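Local coordinates for macrodomain protein (Streptomyces coelicolor, PDB 5E3B) that probably removes ADP-ribose from thymidine in DNA by hydrolysis, and whose disruption increases antibiotic production, at residues A[82-90]-A[99-107]. Sequence-based numbering, arbitrary orientation.
Sequences DFGLGAVQF and VANMIGQHG
Gln89 reaches Asn101 with CG opposite its backbone N (chi1 165°) and its chain extended, while Asn101 sets CG beside its own N (chi1 -63°). The two side chains run alongside each other on the same sheet face. Asn101 ND2 donates to Gln89 OE1 at 3.0 Å. The amide planes stand 67° apart; the bond lies close to the plane of the Asn101 amide but is tilted from that of the Gln89 carbonyl. Both amides have further partners: Asn101 ND2 bonds Pro67 O, Asn101 OD1 bonds His44 NE2, and Gln89 NE2 bonds Ala70 O. These bonds fix the rotation of both groups and tie the strand pair to helix 66-76 and strand 40-47.

The backbones of the two residues form an antiparallel hydrogen-bonded pair, with Asn101 N to Gln89 O at 2.9 Å. On the other face, Val88 CG2 lies 4.0 Å from Met102 CG. Ala100 CB sits 3.8 Å from Phe90 CE1, and helix 119-136 packs on this face.

Just before strand 88-94, a type II turn from Gly84 to Ala87 meets Ile103. Gly86 N reaches Ile103 O at 2.8 Å, and Ile103 N gives a nearly straight bond to Ala87 O at 2.9 Å. Ile103 CB abuts Gly84 O. Ile103 CD1 touches Phe83 CE2 at 3.6 Å, where the two side chains cross at about a right angle. Leu85 CD2 rests near the Gln105 carbonyl.

The arrangement is an antiparallel beta hairpin, with strand 88-94 at one edge of the mixed six-stranded sheet between helices that characterises the macrodomain fold.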
loop_
_atom_site.group_PDB
_atom_site.type_symbol
_atom_site.label_atom_id
_atom_site.label_comp_id
_atom_site.label_asym_id
_atom_site.label_seq_id
_atom_site.Cartn_x
_atom_site.Cartn_y
_atom_site.Cartn_z
ATOM N N ASP A 82 -3.583 10.324 13.856
ATOM C CA ASP A 82 -4.261 8.983 13.503
ATOM C C ASP A 82 -3.394 7.726 13.300
ATOM O O ASP A 82 -3.895 6.590 13.050
ATOM C CB ASP A 82 -5.358 9.094 12.361
ATOM C CG ASP A 82 -4.923 8.558 10.906
ATOM O OD1 ASP A 82 -3.765 8.760 10.477
ATOM O OD2 ASP A 82 -5.803 8.013 10.147
ATOM N N PHE A 83 -2.073 7.887 13.448
ATOM C CA PHE A 83 -1.205 6.738 13.226
ATOM C C PHE A 83 -1.602 5.554 14.070
ATOM O O PHE A 83 -1.756 5.698 15.301
ATOM C CB PHE A 83 0.261 7.117 13.542
ATOM C CG PHE A 83 1.226 6.014 13.231
ATOM C CD1 PHE A 83 1.499 5.042 14.186
ATOM C CD2 PHE A 83 1.879 5.955 12.016
ATOM C CE1 PHE A 83 2.410 4.027 13.915
ATOM C CE2 PHE A 83 2.758 4.941 11.707
ATOM C CZ PHE A 83 3.017 3.961 12.650
ATOM N N GLY A 84 -1.754 4.404 13.432
ATOM C CA GLY A 84 -2.148 3.165 14.059
ATOM C C GLY A 84 -2.541 2.134 13.067
ATOM O O GLY A 84 -2.740 2.423 11.881
ATOM N N LEU A 85 -2.748 0.931 13.551
ATOM C CA LEU A 85 -3.170 -0.212 12.707
ATOM C C LEU A 85 -4.438 0.075 11.957
ATOM O O LEU A 85 -5.412 0.602 12.577
ATOM C CB LEU A 85 -3.280 -1.520 13.505
ATOM C CG LEU A 85 -1.914 -2.157 13.905
ATOM C CD1 LEU A 85 -2.119 -3.219 14.992
ATOM C CD2 LEU A 85 -1.192 -2.787 12.753
ATOM N N GLY A 86 -4.409 -0.198 10.660
ATOM C CA GLY A 86 -5.544 0.102 9.731
ATOM C C GLY A 86 -5.598 1.501 9.112
ATOM O O GLY A 86 -6.289 1.714 8.133
ATOM N N ALA A 87 -4.788 2.444 9.595
ATOM C CA ALA A 87 -4.727 3.776 9.034
ATOM C C ALA A 87 -3.834 3.778 7.787
ATOM O O ALA A 87 -3.015 2.895 7.588
ATOM C CB ALA A 87 -4.244 4.810 10.022
ATOM N N VAL A 88 -4.106 4.770 6.958
ATOM C CA VAL A 88 -3.417 4.924 5.698
ATOM C C VAL A 88 -3.089 6.392 5.497
ATOM O O VAL A 88 -3.912 7.273 5.749
ATOM C CB VAL A 88 -4.233 4.437 4.519
ATOM C CG1 VAL A 88 -3.391 4.560 3.236
ATOM C CG2 VAL A 88 -4.678 3.045 4.708
ATOM N N GLN A 89 -1.858 6.668 5.003
ATOM C CA GLN A 89 -1.371 8.023 4.703
ATOM C C GLN A 89 -1.131 8.069 3.228
ATOM O O GLN A 89 -0.501 7.139 2.704
ATOM C CB GLN A 89 -0.065 8.243 5.440
ATOM C CG GLN A 89 0.791 9.394 5.030
ATOM C CD GLN A 89 2.064 9.504 5.788
ATOM O OE1 GLN A 89 2.924 8.615 5.743
ATOM N NE2 GLN A 89 2.197 10.571 6.531
ATOM N N PHE A 90 -1.632 9.080 2.520
ATOM C CA PHE A 90 -1.534 9.173 1.085
ATOM C C PHE A 90 -0.518 10.318 0.821
ATOM O O PHE A 90 -0.647 11.440 1.349
ATOM C CB PHE A 90 -2.893 9.486 0.396
ATOM C CG PHE A 90 -3.907 8.429 0.699
ATOM C CD1 PHE A 90 -3.956 7.254 -0.037
ATOM C CD2 PHE A 90 -4.809 8.602 1.705
ATOM C CE1 PHE A 90 -4.824 6.244 0.297
ATOM C CE2 PHE A 90 -5.759 7.614 2.004
ATOM C CZ PHE A 90 -5.794 6.467 1.236
ATOM N N VAL A 99 1.513 7.518 -3.325
ATOM C CA VAL A 99 1.866 6.324 -2.491
ATOM C C VAL A 99 0.977 6.275 -1.268
ATOM O O VAL A 99 0.871 7.271 -0.507
ATOM C CB VAL A 99 3.353 6.348 -2.125
ATOM C CG1 VAL A 99 3.720 5.197 -1.234
ATOM C CG2 VAL A 99 4.174 6.330 -3.414
ATOM N N ALA A 100 0.409 5.087 -0.987
ATOM C CA ALA A 100 -0.429 4.878 0.160
ATOM C C ALA A 100 0.347 4.005 1.127
ATOM O O ALA A 100 0.591 2.815 0.883
ATOM C CB ALA A 100 -1.758 4.129 -0.227
ATOM N N ASN A 101 0.815 4.620 2.203
ATOM C CA ASN A 101 1.483 3.923 3.256
ATOM C C ASN A 101 0.414 3.363 4.240
ATOM O O ASN A 101 -0.234 4.116 4.974
ATOM C CB ASN A 101 2.405 4.841 4.057
ATOM C CG ASN A 101 3.569 5.462 3.286
ATOM O OD1 ASN A 101 4.091 4.958 2.308
ATOM N ND2 ASN A 101 3.946 6.663 3.760
ATOM N N MET A 102 0.181 2.063 4.150
ATOM C CA MET A 102 -0.879 1.358 4.903
ATOM C C MET A 102 -0.256 0.769 6.175
ATOM O O MET A 102 0.661 -0.031 6.056
ATOM C CB MET A 102 -1.476 0.219 4.139
ATOM C CG MET A 102 -2.108 0.643 2.821
ATOM S SD MET A 102 -3.027 -0.695 1.966
ATOM C CE MET A 102 -1.701 -1.705 1.477
ATOM N N ILE A 103 -0.815 1.063 7.326
ATOM C CA ILE A 103 -0.269 0.447 8.559
ATOM C C ILE A 103 -0.963 -0.886 8.731
ATOM O O ILE A 103 -2.101 -0.949 9.295
ATOM C CB ILE A 103 -0.452 1.383 9.776
ATOM C CG1 ILE A 103 0.131 2.785 9.569
ATOM C CG2 ILE A 103 0.203 0.690 10.977
ATOM C CD1 ILE A 103 1.566 2.832 9.057
ATOM N N GLY A 104 -0.307 -1.924 8.233
ATOM C CA GLY A 104 -0.953 -3.214 8.153
ATOM C C GLY A 104 -0.277 -4.287 8.894
ATOM O O GLY A 104 -0.880 -5.369 9.050
ATOM N N GLN A 105 0.963 -4.060 9.323
ATOM C CA GLN A 105 1.817 -5.099 9.910
ATOM C C GLN A 105 2.092 -4.704 11.355
ATOM O O GLN A 105 2.486 -3.579 11.657
ATOM C CB GLN A 105 3.115 -5.225 9.123
ATOM C CG GLN A 105 4.130 -6.080 9.792
ATOM C CD GLN A 105 5.420 -6.000 9.081
ATOM O OE1 GLN A 105 5.497 -5.407 8.000
ATOM N NE2 GLN A 105 6.469 -6.482 9.709
ATOM N N HIS A 106 1.790 -5.626 12.255
ATOM C CA HIS A 106 2.012 -5.397 13.672
ATOM C C HIS A 106 3.395 -5.902 14.097
ATOM O O HIS A 106 3.693 -7.080 13.948
ATOM C CB HIS A 106 0.954 -6.118 14.539
ATOM C CG HIS A 106 1.197 -5.940 16.004
ATOM N ND1 HIS A 106 1.264 -4.706 16.606
ATOM C CD2 HIS A 106 1.297 -6.855 17.004
ATOM C CE1 HIS A 106 1.450 -4.853 17.905
ATOM N NE2 HIS A 106 1.489 -6.150 18.167
ATOM N N GLY A 107 4.226 -4.999 14.620
ATOM C CA GLY A 107 5.653 -5.344 14.871
ATOM C C GLY A 107 6.513 -5.533 13.615
ATOM O O GLY A 107 6.066 -5.220 12.506
#